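Local coordinates for protein transcriptional regulator, LacI family (Arthrobacter sp., PDB 4RKQ) that probably represses or otherwise regulates transcription in response to a small effector, likely a sugar, held by its periplasmic-binding-protein-like core, at residues V118-L123 against A156-E161; A184-R187 against E191-G194; R215-P218 against A222-G225. All coordinates share one frame; numbering follows the deposited sequence.

Interaction 1 (V118-L123 against A156-E161)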
ATOM      1  N   VAL A 118      -9.786  16.783 -19.003  1.00 24.35           N
ATOM      2  CA  VAL A 118      -8.681  16.058 -19.594  1.00 18.67           C
ATOM      3  C   VAL A 118      -9.005  14.585 -19.833  1.00 25.39           C
ATOM      4  O   VAL A 118      -8.712  14.035 -20.910  1.00 28.65           O
ATOM      5  CB  VAL A 118      -7.392  16.237 -18.789  1.00 27.50           C
ATOM      6  CG1 VAL A 118      -6.267  15.400 -19.358  1.00 33.47           C
ATOM      7  CG2 VAL A 118      -6.983  17.710 -18.792  1.00 33.74           C
ATOM      8  N   ALA A 119      -9.655  13.953 -18.865  1.00 24.00           N
ATOM      9  CA  ALA A 119      -9.906  12.506 -18.941  1.00 25.79           C
ATOM     10  C   ALA A 119     -10.953  12.225 -20.023  1.00 30.27           C
ATOM     11  O   ALA A 119     -10.784  11.337 -20.838  1.00 28.64           O
ATOM     12  CB  ALA A 119     -10.384  11.974 -17.602  1.00 20.45           C
ATOM     13  N   VAL A 120     -12.030  12.994 -20.005  1.00 25.97           N
ATOM     14  CA  VAL A 120     -13.088  12.900 -21.004  1.00 30.19           C
ATOM     15  C   VAL A 120     -12.547  13.176 -22.425  1.00 26.42           C
ATOM     16  O   VAL A 120     -12.895  12.477 -23.360  1.00 31.69           O
ATOM     17  CB  VAL A 120     -14.269  13.821 -20.642  1.00 23.67           C
ATOM     18  CG1 VAL A 120     -15.314  13.825 -21.753  1.00 38.30           C
ATOM     19  CG2 VAL A 120     -14.939  13.305 -19.372  1.00 32.69           C
ATOM     20  N   ALA A 121     -11.634  14.134 -22.555  1.00 32.17           N
ATOM     21  CA  ALA A 121     -11.030  14.453 -23.847  1.00 31.14           C
ATOM     22  C   ALA A 121     -10.344  13.268 -24.456  1.00 46.25           C
ATOM     23  O   ALA A 121     -10.378  13.093 -25.676  1.00 24.13           O
ATOM     24  CB  ALA A 121     -10.054  15.592 -23.716  1.00 30.05           C
ATOM     25  N   GLN A 122      -9.701  12.465 -23.616  1.00 34.52           N
ATOM     26  CA  GLN A 122      -8.993  11.304 -24.110  1.00 26.45           C
ATOM     27  C   GLN A 122      -9.967  10.333 -24.706  1.00 27.56           C
ATOM     28  O   GLN A 122      -9.707   9.751 -25.764  1.00 28.76           O
ATOM     29  CB  GLN A 122      -8.186  10.606 -23.001  1.00 33.05           C
ATOM     30  CG  GLN A 122      -7.633   9.246 -23.416  1.00 33.19           C
ATOM     31  CD  GLN A 122      -6.621   9.322 -24.553  1.00 34.88           C
ATOM     32  OE1 GLN A 122      -5.874  10.292 -24.667  1.00 32.88           O
ATOM     33  NE2 GLN A 122      -6.574   8.274 -25.377  1.00 37.08           N
ATOM     34  N   LEU A 123     -11.086  10.126 -24.027  1.00 21.76           N
ATOM     35  CA  LEU A 123     -12.089   9.177 -24.530  1.00 22.72           C
ATOM     36  C   LEU A 123     -12.751   9.707 -25.820  1.00 33.23           C
ATOM     37  O   LEU A 123     -12.967   8.957 -26.779  1.00 30.47           O
ATOM     38  CB  LEU A 123     -13.123   8.868 -23.471  1.00 24.86           C
ATOM     39  CG  LEU A 123     -12.546   8.143 -22.243  1.00 32.93           C
ATOM     40  CD1 LEU A 123     -13.649   7.784 -21.268  1.00 36.24           C
ATOM     41  CD2 LEU A 123     -11.793   6.883 -22.626  1.00 29.42           C
ATOM     42  N   ALA A 156     -19.553  14.111 -14.516  1.00 26.57           N
ATOM     43  CA  ALA A 156     -20.933  14.097 -15.005  1.00 35.60           C
ATOM     44  C   ALA A 156     -21.280  15.417 -15.679  1.00 31.54           C
ATOM     45  O   ALA A 156     -21.880  15.428 -16.748  1.00 46.26           O
ATOM     46  CB  ALA A 156     -21.883  13.832 -13.881  1.00 27.50           C
ATOM     47  N   GLY A 157     -20.876  16.512 -15.046  1.00 29.70           N
ATOM     48  CA  GLY A 157     -20.931  17.832 -15.625  1.00 34.41           C
ATOM     49  C   GLY A 157     -20.295  17.917 -16.993  1.00 44.47           C
ATOM     50  O   GLY A 157     -20.903  18.446 -17.911  1.00 38.98           O
ATOM     51  N   ARG A 158     -19.077  17.397 -17.145  1.00 28.58           N
ATOM     52  CA  ARG A 158     -18.399  17.497 -18.410  1.00 27.09           C
ATOM     53  C   ARG A 158     -19.100  16.674 -19.488  1.00 30.59           C
ATOM     54  O   ARG A 158     -19.257  17.125 -20.630  1.00 36.47           O
ATOM     55  CB  ARG A 158     -16.936  17.090 -18.289  1.00 21.53           C
ATOM     56  CG  ARG A 158     -16.123  17.187 -19.566  1.00 32.73           C
ATOM     57  CD  ARG A 158     -16.152  18.588 -20.132  1.00 27.19           C
ATOM     58  NE  ARG A 158     -15.202  18.752 -21.233  1.00 34.93           N
ATOM     59  CZ  ARG A 158     -15.008  19.883 -21.906  1.00 43.82           C
ATOM     60  NH1 ARG A 158     -15.708  20.965 -21.604  1.00 43.44           N
ATOM     61  NH2 ARG A 158     -14.112  19.932 -22.885  1.00 40.99           N
ATOM     62  N   LEU A 159     -19.489  15.454 -19.139  1.00 37.75           N
ATOM     63  CA  LEU A 159     -20.154  14.601 -20.102  1.00 32.26           C
ATOM     64  C   LEU A 159     -21.546  15.170 -20.481  1.00 34.89           C
ATOM     65  O   LEU A 159     -21.941  15.072 -21.633  1.00 45.12           O
ATOM     66  CB  LEU A 159     -20.301  13.191 -19.555  1.00 23.18           C
ATOM     67  CG  LEU A 159     -19.016  12.358 -19.459  1.00 30.50           C
ATOM     68  CD1 LEU A 159     -19.250  11.141 -18.587  1.00 28.80           C
ATOM     69  CD2 LEU A 159     -18.527  11.936 -20.834  1.00 34.25           C
ATOM     70  N   ASP A 160     -22.294  15.705 -19.514  1.00 37.14           N
ATOM     71  CA  ASP A 160     -23.576  16.368 -19.803  1.00 34.00           C
ATOM     72  C   ASP A 160     -23.350  17.581 -20.736  1.00 40.04           C
ATOM     73  O   ASP A 160     -24.018  17.746 -21.751  1.00 44.51           O
ATOM     74  CB  ASP A 160     -24.266  16.791 -18.508  1.00 39.33           C
ATOM     75  CG  ASP A 160     -24.967  15.645 -17.803  1.00 43.37           C
ATOM     76  OD1 ASP A 160     -25.193  14.584 -18.427  1.00 40.12           O
ATOM     77  OD2 ASP A 160     -25.320  15.802 -16.613  1.00 42.62           O
ATOM     78  N   GLU A 161     -22.377  18.408 -20.399  1.00 42.97           N
ATOM     79  CA  GLU A 161     -21.995  19.545 -21.231  1.00 47.83           C
ATOM     80  C   GLU A 161     -21.679  19.157 -22.671  1.00 65.77           C
ATOM     81  O   GLU A 161     -21.953  19.915 -23.583  1.00 47.86           O
ATOM     82  CB  GLU A 161     -20.783  20.228 -20.613  1.00 41.38           C
ATOM     83  CG  GLU A 161     -20.032  21.213 -21.490  1.00 48.92           C
ATOM     84  CD  GLU A 161     -19.184  22.165 -20.671  1.00 82.64           C
ATOM     85  OE1 GLU A 161     -18.517  21.718 -19.704  1.00 57.69           O
ATOM     86  OE2 GLU A 161     -19.195  23.371 -20.993  1.00101.44           O
TER
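Val120 of helix 112-125 projects at helix 150-161 and is met there by Arg158 and Leu159, with the CA atoms of Val120 and Leu159 7.3 Å apart. Just before it in the sequence, Ala119 turns to the sheet instead and rests on Leu196 of strand 194-197. Val120 itself uses its whole isopropyl group. CG1 lies anti to the backbone N (chi1 174°) and comes to 3.8 Å from Leu159 CD2, while Val120 CG2 stands 4.1 Å from the same Leu159 methyl, which therefore sits against both branches of the valine. Val120 CB packs on the aliphatic root of the arginine, 4.0 Å from Arg158 CG. The bend in the Arg158 chain at chi2 (57°) leaves that methylene on the valine and carries the guanidinium off to Glu161 on its own helix. There Arg158 NH1 makes a long, weak salt bridge of 3.5 Å to Glu161 OE1, which lies at the edge of the guanidinium and in its plane. Cut back to alanine, Val120 would lose both methyls, which would probably leave Leu159 CD2 without its partners and open a gap between the helices. Further along, Leu123 reaches Leu196, Ala222 and Ile224, so the helix is seated on the sheet by the residues flanking the contact. No hydrogen bond crosses between the helices: the join is purely apolar, made partly by the carbon chain of a charged residue, and it rests on van der Waals packing of carbon on carbon, while the guanidinium is turned away to a weak pairing with Glu161 on its own helix.

Interaction 2 (A184-R187 against E191-G194)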
ATOM      1  N   ALA A 184     -21.766  -6.470 -13.501  1.00 34.88           N
ATOM      2  CA  ALA A 184     -23.240  -6.431 -13.562  1.00 30.91           C
ATOM      3  C   ALA A 184     -23.692  -5.475 -14.643  1.00 35.40           C
ATOM      4  O   ALA A 184     -24.548  -5.795 -15.458  1.00 39.45           O
ATOM      5  CB  ALA A 184     -23.834  -6.013 -12.229  1.00 29.31           C
ATOM      6  N   PHE A 185     -23.078  -4.302 -14.650  1.00 31.52           N
ATOM      7  CA  PHE A 185     -23.344  -3.286 -15.648  1.00 28.40           C
ATOM      8  C   PHE A 185     -23.021  -3.718 -17.076  1.00 31.37           C
ATOM      9  O   PHE A 185     -23.796  -3.444 -17.980  1.00 31.65           O
ATOM     10  CB  PHE A 185     -22.533  -2.042 -15.325  1.00 30.46           C
ATOM     11  CG  PHE A 185     -22.784  -0.903 -16.257  1.00 27.75           C
ATOM     12  CD1 PHE A 185     -23.872  -0.078 -16.080  1.00 32.18           C
ATOM     13  CD2 PHE A 185     -21.933  -0.661 -17.295  1.00 25.47           C
ATOM     14  CE1 PHE A 185     -24.106   0.962 -16.941  1.00 30.13           C
ATOM     15  CE2 PHE A 185     -22.146   0.377 -18.163  1.00 28.72           C
ATOM     16  CZ  PHE A 185     -23.228   1.203 -17.974  1.00 29.20           C
ATOM     17  N   LEU A 186     -21.856  -4.337 -17.283  1.00 33.76           N
ATOM     18  CA  LEU A 186     -21.448  -4.817 -18.610  1.00 25.60           C
ATOM     19  C   LEU A 186     -22.364  -5.937 -19.184  1.00 32.30           C
ATOM     20  O   LEU A 186     -22.540  -5.992 -20.388  1.00 44.28           O
ATOM     21  CB  LEU A 186     -19.996  -5.291 -18.590  1.00 28.77           C
ATOM     22  CG  LEU A 186     -18.957  -4.184 -18.392  1.00 37.08           C
ATOM     23  CD1 LEU A 186     -17.630  -4.791 -17.978  1.00 30.37           C
ATOM     24  CD2 LEU A 186     -18.787  -3.342 -19.649  1.00 29.86           C
ATOM     25  N   ARG A 187     -22.926  -6.808 -18.332  1.00 32.52           N
ATOM     26  CA  ARG A 187     -24.012  -7.754 -18.742  1.00 44.47           C
ATOM     27  C   ARG A 187     -25.166  -7.006 -19.409  1.00 44.02           C
ATOM     28  O   ARG A 187     -25.649  -7.401 -20.453  1.00 47.00           O
ATOM     29  CB  ARG A 187     -24.567  -8.577 -17.542  1.00 39.38           C
ATOM     30  CG  ARG A 187     -24.238 -10.069 -17.586  1.00 69.74           C
ATOM     31  CD  ARG A 187     -23.549 -10.556 -16.319  1.00 90.86           C
ATOM     32  NE  ARG A 187     -24.426 -10.550 -15.155  1.00 92.89           N
ATOM     33  CZ  ARG A 187     -24.018 -10.446 -13.886  1.00132.35           C
ATOM     34  NH1 ARG A 187     -24.917 -10.447 -12.917  1.00 73.47           N
ATOM     35  NH2 ARG A 187     -22.729 -10.330 -13.561  1.00 61.01           N
ATOM     36  N   GLU A 191     -22.225  -2.740 -25.026  1.00 33.14           N
ATOM     37  CA  GLU A 191     -21.704  -1.724 -25.929  1.00 31.24           C
ATOM     38  C   GLU A 191     -20.650  -0.796 -25.277  1.00 34.21           C
ATOM     39  O   GLU A 191     -19.906  -0.079 -25.981  1.00 27.19           O
ATOM     40  CB  GLU A 191     -22.892  -0.922 -26.527  1.00 46.67           C
ATOM     41  CG  GLU A 191     -23.698  -0.001 -25.581  1.00 36.31           C
ATOM     42  CD  GLU A 191     -24.780  -0.697 -24.744  1.00 47.42           C
ATOM     43  OE1 GLU A 191     -24.736  -1.926 -24.571  1.00 45.89           O
ATOM     44  OE2 GLU A 191     -25.685  -0.011 -24.237  1.00 68.48           O
ATOM     45  N   THR A 192     -20.548  -0.834 -23.945  1.00 28.57           N
ATOM     46  CA  THR A 192     -19.678   0.103 -23.210  1.00 21.64           C
ATOM     47  C   THR A 192     -18.289   0.062 -23.760  1.00 23.14           C
ATOM     48  O   THR A 192     -17.652  -0.991 -23.805  1.00 27.95           O
ATOM     49  CB  THR A 192     -19.682  -0.265 -21.704  1.00 25.89           C
ATOM     50  OG1 THR A 192     -21.020  -0.252 -21.244  1.00 26.28           O
ATOM     51  CG2 THR A 192     -18.876   0.733 -20.850  1.00 35.34           C
ATOM     52  N   ASP A 193     -17.770   1.198 -24.207  1.00 18.70           N
ATOM     53  CA  ASP A 193     -16.427   1.176 -24.723  1.00 22.87           C
ATOM     54  C   ASP A 193     -15.479   2.171 -24.049  1.00 21.88           C
ATOM     55  O   ASP A 193     -14.340   2.319 -24.458  1.00 22.12           O
ATOM     56  CB  ASP A 193     -16.439   1.377 -26.239  1.00 34.23           C
ATOM     57  CG  ASP A 193     -17.043   2.691 -26.645  1.00 40.67           C
ATOM     58  OD1 ASP A 193     -17.666   3.306 -25.764  1.00 32.48           O
ATOM     59  OD2 ASP A 193     -16.890   3.112 -27.836  1.00 32.85           O
ATOM     60  N   GLY A 194     -15.916   2.847 -23.000  1.00 26.15           N
ATOM     61  CA  GLY A 194     -14.947   3.648 -22.229  1.00 29.60           C
ATOM     62  C   GLY A 194     -15.422   3.826 -20.821  1.00 29.25           C
ATOM     63  O   GLY A 194     -16.572   4.151 -20.625  1.00 23.05           O
TER
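Thr192 OG1 is held by a hydrogen bond to the backbone carbonyl of His189, and the same oxygen lies against the ring of Phe185, 3.3 Å from Phe185 CE2. Since a carbonyl can only accept, the threonine is the donor, and its buried hydroxyl is satisfied within the turn that follows helix 175-188. The oxygen reaches the ring obliquely, nearest to CE2 and farther, at 4.1 Å, from Phe185 CD2. This is a close packing contact and not a bond. Thr192 owes the placement to its chi1 of -56°, which sets OG1 beside the backbone N and anti to the carbonyl carbon, on the side of the helix. Phe185 answers with CG anti to its own backbone N (chi1 -177°), a setting that swings the ring out from the helix to reach the threonine, and the two side chains cross at about a right angle.

Leu186, the next residue of the helix, completes the seat for Thr192. Its CD2 methyl stands 3.8 Å from Thr192 CB and 4.1 Å from Thr192 OG1, so leucine meets chiefly the CB of the threonine, and phenylalanine its hydroxyl oxygen. The CA atoms of Leu186 and Thr192 are 7.0 Å apart, a short span across the turn. The imidazole of His189 stacks on the Phe185 ring, so one residue of the turn serves both partners.

The contact closes the end of a right-handed beta-alpha-beta crossover: helix 175-188 lies over the sheet, with Phe185 touching Ser167 and Ile169 of strand 166-171, and the chain then turns through Thr192 into strand 194-197, beyond the intervening strand 131-136.

Interaction 3 (R215-P218 against A222-G225)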
ATOM      1  N   ARG A 215     -13.776  -8.804 -22.773  1.00 27.27           N
ATOM      2  CA  ARG A 215     -13.483  -7.550 -23.483  1.00 20.19           C
ATOM      3  C   ARG A 215     -12.046  -7.135 -23.431  1.00 40.75           C
ATOM      4  O   ARG A 215     -11.453  -7.035 -22.365  1.00 45.04           O
ATOM      5  CB  ARG A 215     -14.365  -6.402 -22.983  1.00 25.15           C
ATOM      6  CG  ARG A 215     -15.869  -6.696 -23.052  1.00 38.32           C
ATOM      7  CD  ARG A 215     -16.614  -5.866 -22.016  1.00107.78           C
ATOM      8  NE  ARG A 215     -17.904  -6.443 -21.659  1.00131.07           N
ATOM      9  CZ  ARG A 215     -18.989  -6.413 -22.425  1.00 54.95           C
ATOM     10  NH1 ARG A 215     -20.103  -6.992 -21.985  1.00 68.79           N
ATOM     11  NH2 ARG A 215     -18.968  -5.841 -23.626  1.00200.00           N
ATOM     12  N   ARG A 216     -11.485  -6.867 -24.602  1.00 24.69           N
ATOM     13  CA  ARG A 216     -10.115  -6.430 -24.665  1.00 28.85           C
ATOM     14  C   ARG A 216     -10.008  -4.996 -24.181  1.00 30.05           C
ATOM     15  O   ARG A 216     -10.873  -4.168 -24.490  1.00 27.15           O
ATOM     16  CB  ARG A 216      -9.590  -6.514 -26.081  1.00 24.79           C
ATOM     17  CG  ARG A 216      -9.521  -7.937 -26.599  1.00 33.36           C
ATOM     18  CD  ARG A 216      -9.208  -7.945 -28.082  1.00 39.64           C
ATOM     19  NE  ARG A 216     -10.223  -7.211 -28.844  1.00 41.69           N
ATOM     20  CZ  ARG A 216      -9.996  -6.586 -29.996  1.00 41.55           C
ATOM     21  NH1 ARG A 216      -8.796  -6.600 -30.561  1.00 40.52           N
ATOM     22  NH2 ARG A 216     -10.977  -5.932 -30.594  1.00 44.23           N
ATOM     23  N   VAL A 217      -8.927  -4.699 -23.459  1.00 28.40           N
ATOM     24  CA  VAL A 217      -8.627  -3.346 -23.070  1.00 25.54           C
ATOM     25  C   VAL A 217      -7.259  -3.036 -23.568  1.00 24.05           C
ATOM     26  O   VAL A 217      -6.316  -3.724 -23.185  1.00 30.04           O
ATOM     27  CB  VAL A 217      -8.634  -3.196 -21.542  1.00 26.38           C
ATOM     28  CG1 VAL A 217      -8.193  -1.793 -21.172  1.00 19.01           C
ATOM     29  CG2 VAL A 217      -9.984  -3.562 -21.002  1.00 27.41           C
ATOM     30  N   PRO A 218      -7.080  -1.995 -24.378  1.00 22.34           N
ATOM     31  CA  PRO A 218      -8.048  -0.973 -24.697  1.00 18.45           C
ATOM     32  C   PRO A 218      -8.864  -1.214 -25.968  1.00 54.71           C
ATOM     33  O   PRO A 218      -9.691  -0.379 -26.288  1.00 32.79           O
ATOM     34  CB  PRO A 218      -7.146   0.235 -24.962  1.00 18.88           C
ATOM     35  CG  PRO A 218      -5.950  -0.357 -25.630  1.00 38.60           C
ATOM     36  CD  PRO A 218      -5.773  -1.718 -24.998  1.00 25.67           C
ATOM     37  N   ALA A 222     -11.739   1.211 -23.245  1.00 17.53           N
ATOM     38  CA  ALA A 222     -10.694   1.970 -22.623  1.00 21.51           C
ATOM     39  C   ALA A 222     -10.989   2.109 -21.117  1.00 27.05           C
ATOM     40  O   ALA A 222     -12.139   2.075 -20.690  1.00 22.85           O
ATOM     41  CB  ALA A 222     -10.589   3.333 -23.284  1.00 30.13           C
ATOM     42  N   VAL A 223      -9.945   2.253 -20.312  1.00 25.97           N
ATOM     43  CA  VAL A 223     -10.126   2.469 -18.876  1.00 19.16           C
ATOM     44  C   VAL A 223      -9.161   3.568 -18.436  1.00 19.80           C
ATOM     45  O   VAL A 223      -7.954   3.571 -18.819  1.00 19.70           O
ATOM     46  CB  VAL A 223      -9.919   1.185 -18.045  1.00 22.81           C
ATOM     47  CG1 VAL A 223     -10.090   1.444 -16.540  1.00 21.71           C
ATOM     48  CG2 VAL A 223     -10.867   0.082 -18.464  1.00 23.34           C
ATOM     49  N   ILE A 224      -9.708   4.539 -17.701  1.00 18.03           N
ATOM     50  CA  ILE A 224      -8.913   5.571 -17.097  1.00 21.67           C
ATOM     51  C   ILE A 224      -9.198   5.687 -15.593  1.00 17.43           C
ATOM     52  O   ILE A 224     -10.337   5.772 -15.163  1.00 17.20           O
ATOM     53  CB  ILE A 224      -9.142   6.952 -17.748  1.00 24.29           C
ATOM     54  CG1 ILE A 224      -8.904   6.898 -19.266  1.00 22.66           C
ATOM     55  CG2 ILE A 224      -8.182   7.971 -17.137  1.00 24.45           C
ATOM     56  CD1 ILE A 224      -9.169   8.210 -19.973  1.00 22.74           C
ATOM     57  N   GLY A 225      -8.138   5.704 -14.795  1.00 20.59           N
ATOM     58  CA  GLY A 225      -8.303   5.887 -13.358  1.00 23.41           C
ATOM     59  C   GLY A 225      -7.917   7.272 -12.879  1.00 23.86           C
ATOM     60  O   GLY A 225      -7.873   8.224 -13.647  1.00 20.40           O
TER
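This is a loop-to-strand packing contact, apolar and without a hydrogen bond between its two segments, at the point where the chain leaving helix 200-212 bends into strand 222-225. Val217 and Val223 carry it, with Val217 CG1 4.2 Å from Val223 CG2. The other branch of the loop valine stands farther off, Val217 CG2 being 4.5 Å from Val223 CG2, so one methyl of Val223, CG2, faces both branches of Val217. In Val217 the chi1 of 175° puts CG1 anti to the backbone N, and this is the branch that leads toward the strand.

The peptide bond between Val217 and Pro218 is cis, which brings their CA atoms to 2.9 Å and kinks the loop sharply. Pro218 is then the loop residue closest to the strand along the backbone, its CA lying 4.5 Å from that of Ala222. Pro218 O and Ala222 N nevertheless remain 4.0 Å apart, too far for a hydrogen bond, and each looks elsewhere: the carbonyl accepts from Arg128 NH2, and the amide is engaged by a backbone hydrogen bond with Asp193, just before strand 194-197.

The arrangement belongs to the Rossmann-like, parallel alpha/beta lobe of the periplasmic-binding-protein fold used by LacI-family regulators, where strand 194-197, helix 200-212 and strand 222-225 form a beta-alpha-beta unit and the loop returns the chain to the sheet. Helix 200-212 lies over the valine pair, with Leu210 touching both valines and Leu207 touching Val223. Ala222 directs its methyl away from the loop, toward Leu123 of helix 112-125, which packs on the other face of the sheet. Nearer the exposed part of the loop, Arg216 NE forms a salt bridge with Asp220 OD2.

All three interactions lie in the same lobe, around one parallel sheet. Interaction 1 joins two helices far apart in sequence, whereas interactions 2 and 3 each bridge a short turn leading into neighbouring strands, 194-197 and 222-225. Interactions 1 and 2 are buried and interaction 3 is partly so. The chemistry varies with place: aliphatic contact and an arginine stem between the helices, a hydroxyl set against an aromatic ring at the helix end, and a valine pair beside a cis-proline kink. Interactions 2 and 3 are coupled by a probable hydrogen bond, Asp193 O to Ala222 N at 3.1 Å; interactions 1 and 3 touch where Leu123 CD2 lies 3.8 Å from Ala222 CB.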